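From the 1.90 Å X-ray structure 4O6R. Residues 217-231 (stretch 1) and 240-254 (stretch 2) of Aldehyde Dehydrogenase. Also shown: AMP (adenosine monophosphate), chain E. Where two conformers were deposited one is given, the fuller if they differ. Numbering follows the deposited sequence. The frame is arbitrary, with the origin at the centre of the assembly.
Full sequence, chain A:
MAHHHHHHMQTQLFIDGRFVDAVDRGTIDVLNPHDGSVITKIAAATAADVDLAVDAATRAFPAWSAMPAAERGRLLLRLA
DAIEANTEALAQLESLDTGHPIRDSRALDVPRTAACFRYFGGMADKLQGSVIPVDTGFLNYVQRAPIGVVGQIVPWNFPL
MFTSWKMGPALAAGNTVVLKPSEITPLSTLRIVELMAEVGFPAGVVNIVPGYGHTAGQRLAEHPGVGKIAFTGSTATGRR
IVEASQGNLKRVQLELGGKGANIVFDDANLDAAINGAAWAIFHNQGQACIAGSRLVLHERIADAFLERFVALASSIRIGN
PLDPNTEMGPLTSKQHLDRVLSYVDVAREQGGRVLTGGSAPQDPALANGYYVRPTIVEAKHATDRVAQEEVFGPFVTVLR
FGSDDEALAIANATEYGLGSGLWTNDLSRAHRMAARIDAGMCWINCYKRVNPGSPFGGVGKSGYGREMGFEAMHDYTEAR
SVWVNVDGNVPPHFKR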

ATOM      1  N   GLY A 217      14.926  31.542 -12.665  1.00 13.95           N
ATOM      2  CA  GLY A 217      15.070  30.425 -11.723  1.00 13.81           C
ATOM      3  C   GLY A 217      14.989  30.888 -10.282  1.00 13.81           C
ATOM      4  O   GLY A 217      14.292  30.289  -9.472  1.00 13.70           O
ATOM      5  N   GLN A 218      15.697  31.960  -9.964  1.00 14.22           N
ATOM      6  CA  GLN A 218      15.730  32.489  -8.592  1.00 14.78           C
ATOM      7  C   GLN A 218      14.329  32.974  -8.181  1.00 13.86           C
ATOM      8  O   GLN A 218      13.888  32.738  -7.062  1.00 13.28           O
ATOM      9  CB  GLN A 218      16.742  33.630  -8.487  1.00 16.13           C
ATOM     10  CG  GLN A 218      16.998  34.144  -7.096  1.00 17.76           C
ATOM     11  CD  GLN A 218      17.766  33.159  -6.241  1.00 19.26           C
ATOM     12  OE1 GLN A 218      18.618  32.403  -6.737  1.00 21.66           O
ATOM     13  NE2 GLN A 218      17.469  33.155  -4.937  1.00 20.50           N
ATOM     14  N   ARG A 219      13.616  33.626  -9.090  1.00 13.28           N
ATOM     15  CA  ARG A 219      12.290  34.106  -8.745  1.00 12.99           C
ATOM     16  C   ARG A 219      11.340  32.924  -8.496  1.00 12.48           C
ATOM     17  O   ARG A 219      10.557  32.940  -7.543  1.00 12.23           O
ATOM     18  CB  ARG A 219      11.719  35.034  -9.824  1.00 13.17           C
ATOM     19  CG  ARG A 219      10.319  35.552  -9.536  1.00 13.12           C
ATOM     20  CD  ARG A 219      10.184  36.205  -8.161  1.00 13.28           C
ATOM     21  NE  ARG A 219       8.828  36.691  -7.954  1.00 13.29           N
ATOM     22  CZ  ARG A 219       8.304  37.015  -6.783  1.00 13.48           C
ATOM     23  NH1 ARG A 219       9.015  36.933  -5.668  1.00 13.58           N
ATOM     24  NH2 ARG A 219       7.042  37.418  -6.721  1.00 13.69           N
ATOM     25  N   LEU A 220      11.399  31.922  -9.374  1.00 12.12           N
ATOM     26  CA  LEU A 220      10.568  30.714  -9.221  1.00 11.70           C
ATOM     27  C   LEU A 220      10.784  30.062  -7.828  1.00 11.51           C
ATOM     28  O   LEU A 220       9.824  29.743  -7.125  1.00 10.98           O
ATOM     29  CB  LEU A 220      10.878  29.703 -10.345  1.00 11.66           C
ATOM     30  CG  LEU A 220       9.947  28.484 -10.450  1.00 11.37           C
ATOM     31  CD1 LEU A 220       8.465  28.882 -10.458  1.00 11.19           C
ATOM     32  CD2 LEU A 220      10.269  27.702 -11.722  1.00 11.33           C
ATOM     33  N   ALA A 221      12.042  29.878  -7.440  1.00 11.79           N
ATOM     34  CA  ALA A 221      12.377  29.280  -6.134  1.00 11.77           C
ATOM     35  C   ALA A 221      11.899  30.137  -4.964  1.00 12.11           C
ATOM     36  O   ALA A 221      11.517  29.591  -3.933  1.00 11.67           O
ATOM     37  CB  ALA A 221      13.872  29.019  -6.032  1.00 11.91           C
ATOM     38  N   GLU A 222      11.936  31.470  -5.113  1.00 12.59           N
ATOM     39  CA  GLU A 222      11.504  32.393  -4.048  1.00 12.96           C
ATOM     40  C   GLU A 222      10.018  32.668  -4.024  1.00 12.80           C
ATOM     41  O   GLU A 222       9.526  33.242  -3.077  1.00 12.94           O
ATOM     42  CB  GLU A 222      12.198  33.745  -4.184  1.00 14.07           C
ATOM     43  CG  GLU A 222      13.678  33.680  -3.915  1.00 15.23           C
ATOM     44  CD  GLU A 222      14.440  34.955  -4.255  1.00 17.07           C
ATOM     45  OE1 GLU A 222      13.851  35.917  -4.801  1.00 18.53           O
ATOM     46  OE2 GLU A 222      15.666  34.947  -4.024  1.00 18.88           O
ATOM     47  N   HIS A 223       9.289  32.311  -5.074  1.00 12.41           N
ATOM     48  CA  HIS A 223       7.930  32.827  -5.246  1.00 12.08           C
ATOM     49  C   HIS A 223       6.996  32.374  -4.108  1.00 11.96           C
ATOM     50  O   HIS A 223       6.933  31.181  -3.803  1.00 10.85           O
ATOM     51  CB  HIS A 223       7.355  32.401  -6.596  1.00 12.01           C
ATOM     52  CG  HIS A 223       6.239  33.282  -7.070  1.00 12.33           C
ATOM     53  ND1 HIS A 223       5.027  33.353  -6.423  1.00 12.27           N
ATOM     54  CD2 HIS A 223       6.166  34.162  -8.101  1.00 12.60           C
ATOM     55  CE1 HIS A 223       4.243  34.219  -7.045  1.00 12.61           C
ATOM     56  NE2 HIS A 223       4.915  34.726  -8.066  1.00 12.71           N
ATOM     57  N   PRO A 224       6.278  33.325  -3.467  1.00 12.11           N
ATOM     58  CA  PRO A 224       5.395  32.972  -2.343  1.00 12.00           C
ATOM     59  C   PRO A 224       4.147  32.188  -2.714  1.00 11.69           C
ATOM     60  O   PRO A 224       3.529  31.603  -1.844  1.00 11.86           O
ATOM     61  CB  PRO A 224       5.003  34.350  -1.769  1.00 12.60           C
ATOM     62  CG  PRO A 224       5.134  35.277  -2.917  1.00 12.88           C
ATOM     63  CD  PRO A 224       6.355  34.782  -3.651  1.00 12.68           C
ATOM     64  N   GLY A 225       3.737  32.232  -3.987  1.00 11.41           N
ATOM     65  CA  GLY A 225       2.639  31.444  -4.544  1.00 11.09           C
ATOM     66  C   GLY A 225       2.926  30.007  -4.992  1.00 10.61           C
ATOM     67  O   GLY A 225       2.024  29.286  -5.425  1.00 10.38           O
ATOM     68  N   VAL A 226       4.183  29.593  -4.884  1.00 10.23           N
ATOM     69  CA  VAL A 226       4.646  28.268  -5.289  1.00  9.84           C
ATOM     70  C   VAL A 226       4.796  27.398  -4.036  1.00  9.33           C
ATOM     71  O   VAL A 226       5.488  27.792  -3.113  1.00  9.39           O
ATOM     72  CB  VAL A 226       6.003  28.385  -6.004  1.00 10.04           C
ATOM     73  CG1 VAL A 226       6.627  27.010  -6.242  1.00  9.89           C
ATOM     74  CG2 VAL A 226       5.789  29.099  -7.330  1.00 10.37           C
ATOM     75  N   GLY A 227       4.150  26.237  -4.037  1.00  8.79           N
ATOM     76  CA  GLY A 227       4.120  25.340  -2.876  1.00  8.56           C
ATOM     77  C   GLY A 227       5.245  24.314  -2.812  1.00  8.45           C
ATOM     78  O   GLY A 227       5.489  23.713  -1.769  1.00  8.16           O
ATOM     79  N   LYS A 228       5.907  24.098  -3.939  1.00  8.70           N
ATOM     80  CA  LYS A 228       7.041  23.173  -4.007  1.00  8.96           C
ATOM     81  C   LYS A 228       7.957  23.578  -5.139  1.00  8.97           C
ATOM     82  O   LYS A 228       7.488  24.021  -6.201  1.00  8.81           O
ATOM     83  CB  LYS A 228       6.569  21.732  -4.217  1.00  9.47           C
ATOM     84  CG  LYS A 228       7.697  20.713  -4.304  1.00 10.05           C
ATOM     85  CD  LYS A 228       7.202  19.282  -4.441  1.00 10.72           C
ATOM     86  CE  LYS A 228       8.383  18.403  -4.822  1.00 11.90           C
ATOM     87  NZ  LYS A 228       8.034  16.992  -5.084  1.00 12.47           N
ATOM     88  N   ILE A 229       9.255  23.440  -4.905  1.00  8.66           N
ATOM     89  CA  ILE A 229      10.232  23.663  -5.935  1.00  8.87           C
ATOM     90  C   ILE A 229      11.039  22.384  -6.094  1.00  9.02           C
ATOM     91  O   ILE A 229      11.443  21.780  -5.083  1.00  8.60           O
ATOM     92  CB  ILE A 229      11.148  24.854  -5.610  1.00  8.99           C
ATOM     93  CG1 ILE A 229      12.137  25.157  -6.740  1.00  9.16           C
ATOM     94  CG2 ILE A 229      11.898  24.642  -4.301  1.00  8.92           C
ATOM     95  CD1 ILE A 229      11.502  25.777  -7.967  1.00  9.40           C
ATOM     96  N   ALA A 230      11.222  21.976  -7.353  1.00  9.26           N
ATOM     97  CA  ALA A 230      11.990  20.793  -7.682  1.00  9.71           C
ATOM     98  C   ALA A 230      13.156  21.203  -8.566  1.00 10.23           C
ATOM     99  O   ALA A 230      12.960  21.905  -9.582  1.00 10.57           O
ATOM    100  CB  ALA A 230      11.120  19.769  -8.369  1.00  9.75           C
ATOM    101  N   PHE A 231      14.365  20.804  -8.167  1.00 10.29           N
ATOM    102  CA  PHE A 231      15.565  21.234  -8.837  1.00 10.98           C
ATOM    103  C   PHE A 231      16.534  20.077  -9.063  1.00 11.22           C
ATOM    104  O   PHE A 231      16.779  19.232  -8.167  1.00 11.17           O
ATOM    105  CB  PHE A 231      16.260  22.348  -8.026  1.00 11.36           C
ATOM    106  CG  PHE A 231      17.629  22.702  -8.553  1.00 11.48           C
ATOM    107  CD1 PHE A 231      17.768  23.581  -9.591  1.00 11.80           C
ATOM    108  CD2 PHE A 231      18.771  22.116  -8.016  1.00 11.72           C
ATOM    109  CE1 PHE A 231      19.025  23.898 -10.097  1.00 12.17           C
ATOM    110  CE2 PHE A 231      20.031  22.409  -8.509  1.00 11.81           C
ATOM    111  CZ  PHE A 231      20.151  23.294  -9.562  1.00 12.28           C
ATOM    112  N   ARG A 240      21.352  27.053  -2.846  1.00 14.76           N
ATOM    113  CA  ARG A 240      20.641  28.293  -3.137  1.00 15.52           C
ATOM    114  C   ARG A 240      19.110  28.097  -3.250  1.00 13.84           C
ATOM    115  O   ARG A 240      18.341  28.956  -2.831  1.00 12.89           O
ATOM    116  CB  ARG A 240      21.180  28.939  -4.430  1.00 18.57           C
ATOM    117  CG  ARG A 240      22.656  29.338  -4.357  1.00 22.16           C
ATOM    118  CD  ARG A 240      23.043  30.466  -5.325  1.00 26.38           C
ATOM    119  NE  ARG A 240      22.871  30.097  -6.735  1.00 30.72           N
ATOM    120  CZ  ARG A 240      23.773  29.451  -7.495  1.00 35.14           C
ATOM    121  NH1 ARG A 240      24.953  29.051  -7.007  1.00 38.74           N
ATOM    122  NH2 ARG A 240      23.486  29.178  -8.768  1.00 36.05           N
ATOM    123  N   ILE A 241      18.691  26.952  -3.794  1.00 12.69           N
ATOM    124  CA  ILE A 241      17.274  26.588  -3.828  1.00 11.91           C
ATOM    125  C   ILE A 241      16.736  26.454  -2.422  1.00 11.28           C
ATOM    126  O   ILE A 241      15.685  26.987  -2.094  1.00 10.73           O
ATOM    127  CB  ILE A 241      17.032  25.246  -4.564  1.00 12.05           C
ATOM    128  CG1 ILE A 241      17.401  25.353  -6.061  1.00 12.46           C
ATOM    129  CG2 ILE A 241      15.585  24.794  -4.407  1.00 11.65           C
ATOM    130  CD1 ILE A 241      16.601  26.366  -6.866  1.00 12.60           C
ATOM    131  N   VAL A 242      17.460  25.719  -1.592  1.00 11.02           N
ATOM    132  CA  VAL A 242      17.093  25.555  -0.196  1.00 11.04           C
ATOM    133  C   VAL A 242      16.958  26.901   0.488  1.00 11.52           C
ATOM    134  O   VAL A 242      15.942  27.168   1.134  1.00 10.72           O
ATOM    135  CB  VAL A 242      18.061  24.614   0.541  1.00 10.88           C
ATOM    136  CG1 VAL A 242      17.792  24.612   2.041  1.00 10.82           C
ATOM    137  CG2 VAL A 242      17.911  23.208  -0.009  1.00 10.84           C
ATOM    138  N   GLU A 243      17.949  27.775   0.282  1.00 12.69           N
ATOM    139  CA  GLU A 243      17.904  29.088   0.896  1.00 14.34           C
ATOM    140  C   GLU A 243      16.666  29.871   0.451  1.00 13.37           C
ATOM    141  O   GLU A 243      16.012  30.503   1.255  1.00 13.06           O
ATOM    142  CB  GLU A 243      19.204  29.873   0.617  1.00 16.99           C
ATOM    143  CG  GLU A 243      19.468  31.013   1.591  1.00 19.78           C
ATOM    144  CD  GLU A 243      18.789  32.309   1.214  1.00 23.82           C
ATOM    145  OE1 GLU A 243      18.138  32.354   0.132  1.00 27.45           O
ATOM    146  OE2 GLU A 243      18.894  33.315   1.987  1.00 28.97           O
ATOM    147  N   ALA A 244      16.346  29.813  -0.829  1.00 12.95           N
ATOM    148  CA  ALA A 244      15.202  30.538  -1.380  1.00 12.82           C
ATOM    149  C   ALA A 244      13.896  30.011  -0.828  1.00 12.54           C
ATOM    150  O   ALA A 244      12.954  30.773  -0.680  1.00 12.62           O
ATOM    151  CB  ALA A 244      15.174  30.412  -2.898  1.00 12.78           C
ATOM    152  N   SER A 245      13.844  28.706  -0.519  1.00 12.00           N
ATOM    153  CA  SER A 245      12.617  28.077  -0.049  1.00 11.75           C
ATOM    154  C   SER A 245      12.143  28.636   1.301  1.00 12.12           C
ATOM    155  O   SER A 245      10.996  28.491   1.661  1.00 11.56           O
ATOM    156  CB  SER A 245      12.820  26.547   0.045  1.00 11.45           C
ATOM    157  OG  SER A 245      13.467  26.205   1.260  1.00 10.94           O
ATOM    158  N   GLN A 246      13.032  29.260   2.060  1.00 12.80           N
ATOM    159  CA  GLN A 246      12.679  29.775   3.385  1.00 13.46           C
ATOM    160  C   GLN A 246      11.552  30.759   3.434  1.00 12.99           C
ATOM    161  O   GLN A 246      10.895  30.900   4.471  1.00 12.83           O
ATOM    162  CB  GLN A 246      13.795  30.658   3.886  1.00 15.16           C
ATOM    163  CG  GLN A 246      14.964  30.003   4.468  1.00 16.31           C
ATOM    164  CD  GLN A 246      15.897  31.113   4.921  1.00 17.46           C
ATOM    165  OE1 GLN A 246      15.572  31.907   5.816  1.00 18.17           O
ATOM    166  NE2 GLN A 246      17.026  31.188   4.297  1.00 18.29           N
ATOM    167  N   GLY A 247      11.410  31.539   2.360  1.00 12.41           N
ATOM    168  CA  GLY A 247      10.445  32.624   2.357  1.00 11.99           C
ATOM    169  C   GLY A 247       9.067  32.163   2.741  1.00 11.42           C
ATOM    170  O   GLY A 247       8.466  32.688   3.693  1.00 11.52           O
ATOM    171  N   ASN A 248       8.560  31.186   1.996  1.00 10.46           N
ATOM    172  CA  ASN A 248       7.278  30.624   2.289  1.00 10.01           C
ATOM    173  C   ASN A 248       7.283  29.168   2.748  1.00  9.45           C
ATOM    174  O   ASN A 248       6.236  28.564   2.791  1.00  9.20           O
ATOM    175  CB  ASN A 248       6.321  30.780   1.097  1.00 10.08           C
ATOM    176  CG  ASN A 248       6.627  29.826  -0.030  1.00  9.93           C
ATOM    177  OD1 ASN A 248       7.733  29.307  -0.153  1.00  9.81           O
ATOM    178  ND2 ASN A 248       5.635  29.611  -0.885  1.00 10.02           N
ATOM    179  N   LEU A 249       8.465  28.649   3.066  0.50  9.35           N
ATOM    180  CA  LEU A 249       8.656  27.265   3.466  0.50  9.18           C
ATOM    181  C   LEU A 249       8.029  26.272   2.496  0.50  8.95           C
ATOM    182  O   LEU A 249       7.458  25.268   2.906  0.50  8.77           O
ATOM    183  CB  LEU A 249       8.171  27.073   4.904  0.50  9.21           C
ATOM    184  CG  LEU A 249       9.062  28.013   5.730  0.50  9.46           C
ATOM    185  CD1 LEU A 249       8.376  28.643   6.909  0.50  9.62           C
ATOM    186  CD2 LEU A 249      10.356  27.329   6.136  0.50  9.45           C
ATOM    187  N   LYS A 250       8.149  26.562   1.199  1.00  8.95           N
ATOM    188  CA  LYS A 250       7.742  25.630   0.177  1.00  8.69           C
ATOM    189  C   LYS A 250       8.509  24.323   0.320  1.00  8.70           C
ATOM    190  O   LYS A 250       9.647  24.290   0.792  1.00  8.45           O
ATOM    191  CB  LYS A 250       7.958  26.194  -1.215  1.00  8.71           C
ATOM    192  CG  LYS A 250       9.379  26.657  -1.527  1.00  8.85           C
ATOM    193  CD  LYS A 250       9.611  27.031  -2.974  1.00  8.95           C
ATOM    194  CE  LYS A 250       8.710  28.139  -3.516  1.00  9.16           C
ATOM    195  NZ  LYS A 250       8.840  29.442  -2.794  1.00  9.37           N
ATOM    196  N   ARG A 251       7.868  23.236  -0.090  1.00  8.87           N
ATOM    197  CA  ARG A 251       8.540  21.964  -0.116  1.00  9.02           C
ATOM    198  C   ARG A 251       9.639  22.018  -1.181  1.00  8.89           C
ATOM    199  O   ARG A 251       9.577  22.841  -2.102  1.00  8.68           O
ATOM    200  CB  ARG A 251       7.553  20.842  -0.356  1.00  9.46           C
ATOM    201  CG  ARG A 251       6.690  20.643   0.877  1.00 10.27           C
ATOM    202  CD  ARG A 251       5.400  19.921   0.588  1.00 10.79           C
ATOM    203  NE  ARG A 251       5.699  18.562   0.172  1.00 11.86           N
ATOM    204  CZ  ARG A 251       4.791  17.600   0.016  1.00 12.77           C
ATOM    205  NH1 ARG A 251       3.517  17.833   0.263  1.00 12.85           N
ATOM    206  NH2 ARG A 251       5.176  16.386  -0.357  1.00 13.66           N
ATOM    207  N   VAL A 252      10.634  21.154  -1.015  1.00  8.90           N
ATOM    208  CA  VAL A 252      11.824  21.130  -1.850  1.00  9.20           C
ATOM    209  C   VAL A 252      12.168  19.687  -2.274  1.00  9.53           C
ATOM    210  O   VAL A 252      12.102  18.744  -1.471  1.00  8.95           O
ATOM    211  CB  VAL A 252      13.022  21.746  -1.089  1.00  9.45           C
ATOM    212  CG1 VAL A 252      14.305  21.674  -1.913  1.00  9.58           C
ATOM    213  CG2 VAL A 252      12.732  23.190  -0.709  1.00  9.54           C
ATOM    214  N   GLN A 253      12.502  19.524  -3.540  1.00 10.03           N
ATOM    215  CA  GLN A 253      13.074  18.285  -4.054  1.00 10.78           C
ATOM    216  C   GLN A 253      14.402  18.615  -4.773  1.00 10.59           C
ATOM    217  O   GLN A 253      14.495  19.605  -5.510  1.00 10.23           O
ATOM    218  CB  GLN A 253      12.068  17.612  -5.006  1.00 12.02           C
ATOM    219  CG  GLN A 253      12.571  16.368  -5.706  1.00 13.89           C
ATOM    220  CD  GLN A 253      11.476  15.703  -6.524  1.00 16.46           C
ATOM    221  OE1 GLN A 253      10.294  16.143  -6.509  1.00 20.29           O
ATOM    222  NE2 GLN A 253      11.836  14.653  -7.243  1.00 16.95           N
ATOM    223  N   LEU A 254      15.419  17.781  -4.560  1.00 10.16           N
ATOM    224  CA  LEU A 254      16.769  18.090  -5.073  1.00 10.23           C
ATOM    225  C   LEU A 254      17.401  16.843  -5.631  1.00 10.25           C
ATOM    226  O   LEU A 254      17.466  15.828  -4.942  1.00  9.53           O
ATOM    227  CB  LEU A 254      17.670  18.597  -3.947  1.00 10.28           C
ATOM    228  CG  LEU A 254      17.230  19.829  -3.157  1.00 10.21           C
ATOM    229  CD1 LEU A 254      18.084  20.037  -1.903  1.00 10.38           C
ATOM    230  CD2 LEU A 254      17.250  21.067  -4.033  1.00 10.45           C
TER
HETATM  231  P   AMP E 501      23.117  24.437 -12.450  1.00 46.70           P
HETATM  232  O1P AMP E 501      23.050  23.328 -11.457  1.00 36.28           O
HETATM  233  O2P AMP E 501      23.364  25.806 -11.779  1.00 41.48           O
HETATM  234  O3P AMP E 501      24.003  24.097 -13.663  1.00 51.03           O
HETATM  235  O5' AMP E 501      21.635  24.615 -13.156  1.00 44.56           O
HETATM  236  C5' AMP E 501      20.624  23.635 -13.520  1.00 38.35           C
HETATM  237  C4' AMP E 501      19.306  24.423 -13.786  1.00 38.06           C
HETATM  238  O4' AMP E 501      19.122  25.376 -12.720  1.00 38.77           O
HETATM  239  C3' AMP E 501      19.225  25.264 -15.067  1.00 34.77           C
HETATM  240  O3' AMP E 501      17.913  25.269 -15.717  1.00 29.84           O
HETATM  241  C2' AMP E 501      19.651  26.658 -14.573  1.00 35.64           C
HETATM  242  O2' AMP E 501      19.276  27.783 -15.399  1.00 29.73           O
HETATM  243  C1' AMP E 501      19.050  26.727 -13.171  1.00 36.47           C
HETATM  244  N9  AMP E 501      19.711  27.684 -12.218  1.00 36.46           N
HETATM  245  C8  AMP E 501      20.980  28.188 -12.269  1.00 37.66           C
HETATM  246  N7  AMP E 501      21.201  29.063 -11.234  1.00 40.01           N
HETATM  247  C5  AMP E 501      20.069  29.131 -10.479  1.00 37.61           C
HETATM  248  C6  AMP E 501      19.599  29.827  -9.245  1.00 39.32           C
HETATM  249  N6  AMP E 501      20.386  30.671  -8.563  1.00 43.42           N
HETATM  250  N1  AMP E 501      18.353  29.618  -8.782  1.00 38.01           N
HETATM  251  C2  AMP E 501      17.533  28.785  -9.440  1.00 37.09           C
HETATM  252  N3  AMP E 501      17.879  28.128 -10.570  1.00 34.63           N
HETATM  253  C4  AMP E 501      19.097  28.234 -11.141  1.00 37.68           C
HETATM  254  O   HOH W   1      18.737  31.591  -2.892  1.00 17.92           O
HETATM  255  O   HOH W   2      16.774  33.629  -1.894  1.00 38.63           O

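The most unusual feature is the buried ammonium group of Lys250, which bonds to two backbone carbonyls near the end of a helix in the other stretch. Its NZ donates to Ala221 O at 2.9 Å and to His223 O at 2.8 Å. These carbonyls lie where helix 217-222 gives way to the turn. A third bond runs within its own stretch, from Lys250 NZ to Asn248 OD1 at 2.9 Å. Three acceptors thus surround the charge. The side chain bends to get there, with chi3 and chi4 both p.

Asn248 works on the same turn. Its ND2 donates to Val226 O at 2.9 Å, with a weak bond to Pro224 O at 3.1 Å. The amide thus contacts two carbonyls of the type I turn from His223 to Val226.

Beyond the turn, the two strands pair in parallel. Arg251 N donates to Gly227 O at 3.0 Å. Ile229 N then bonds Arg251 O, Gln253 N bonds Ile229 O, and Phe231 N bonds Gln253 O, each at 2.9 Å. Lys228, Ala230, Arg251 and Gln253 share one face of the sheet. There the extended Lys228 side chain places NZ 2.8 Å from Gln253 OE1, a hydrogen bond.

The other face carries Ile229, Phe231, Val252 and Leu254. Ile241 packs against it from its helix. Its CG2 meets Ile229 CG2 at 3.7 Å. Its CG1 lies over one face of the Phe231 ring, 4.1 Å from the centroid, in a CH-pi contact.

The helices meet at small side chains. Ala221 CB and Ala244 CB are 3.7 Å apart. Nearby, Gln218 NE2 donates to Glu222 OE2 at 2.7 Å, and water 2 links Glu222 OE2 to Glu243 OE1.

AMP sits alongside. Its N6 donates to Gln218 OE1 at 3.1 Å, and its O4' lies at the Phe231 ring edge, 3.0 Å from CE1.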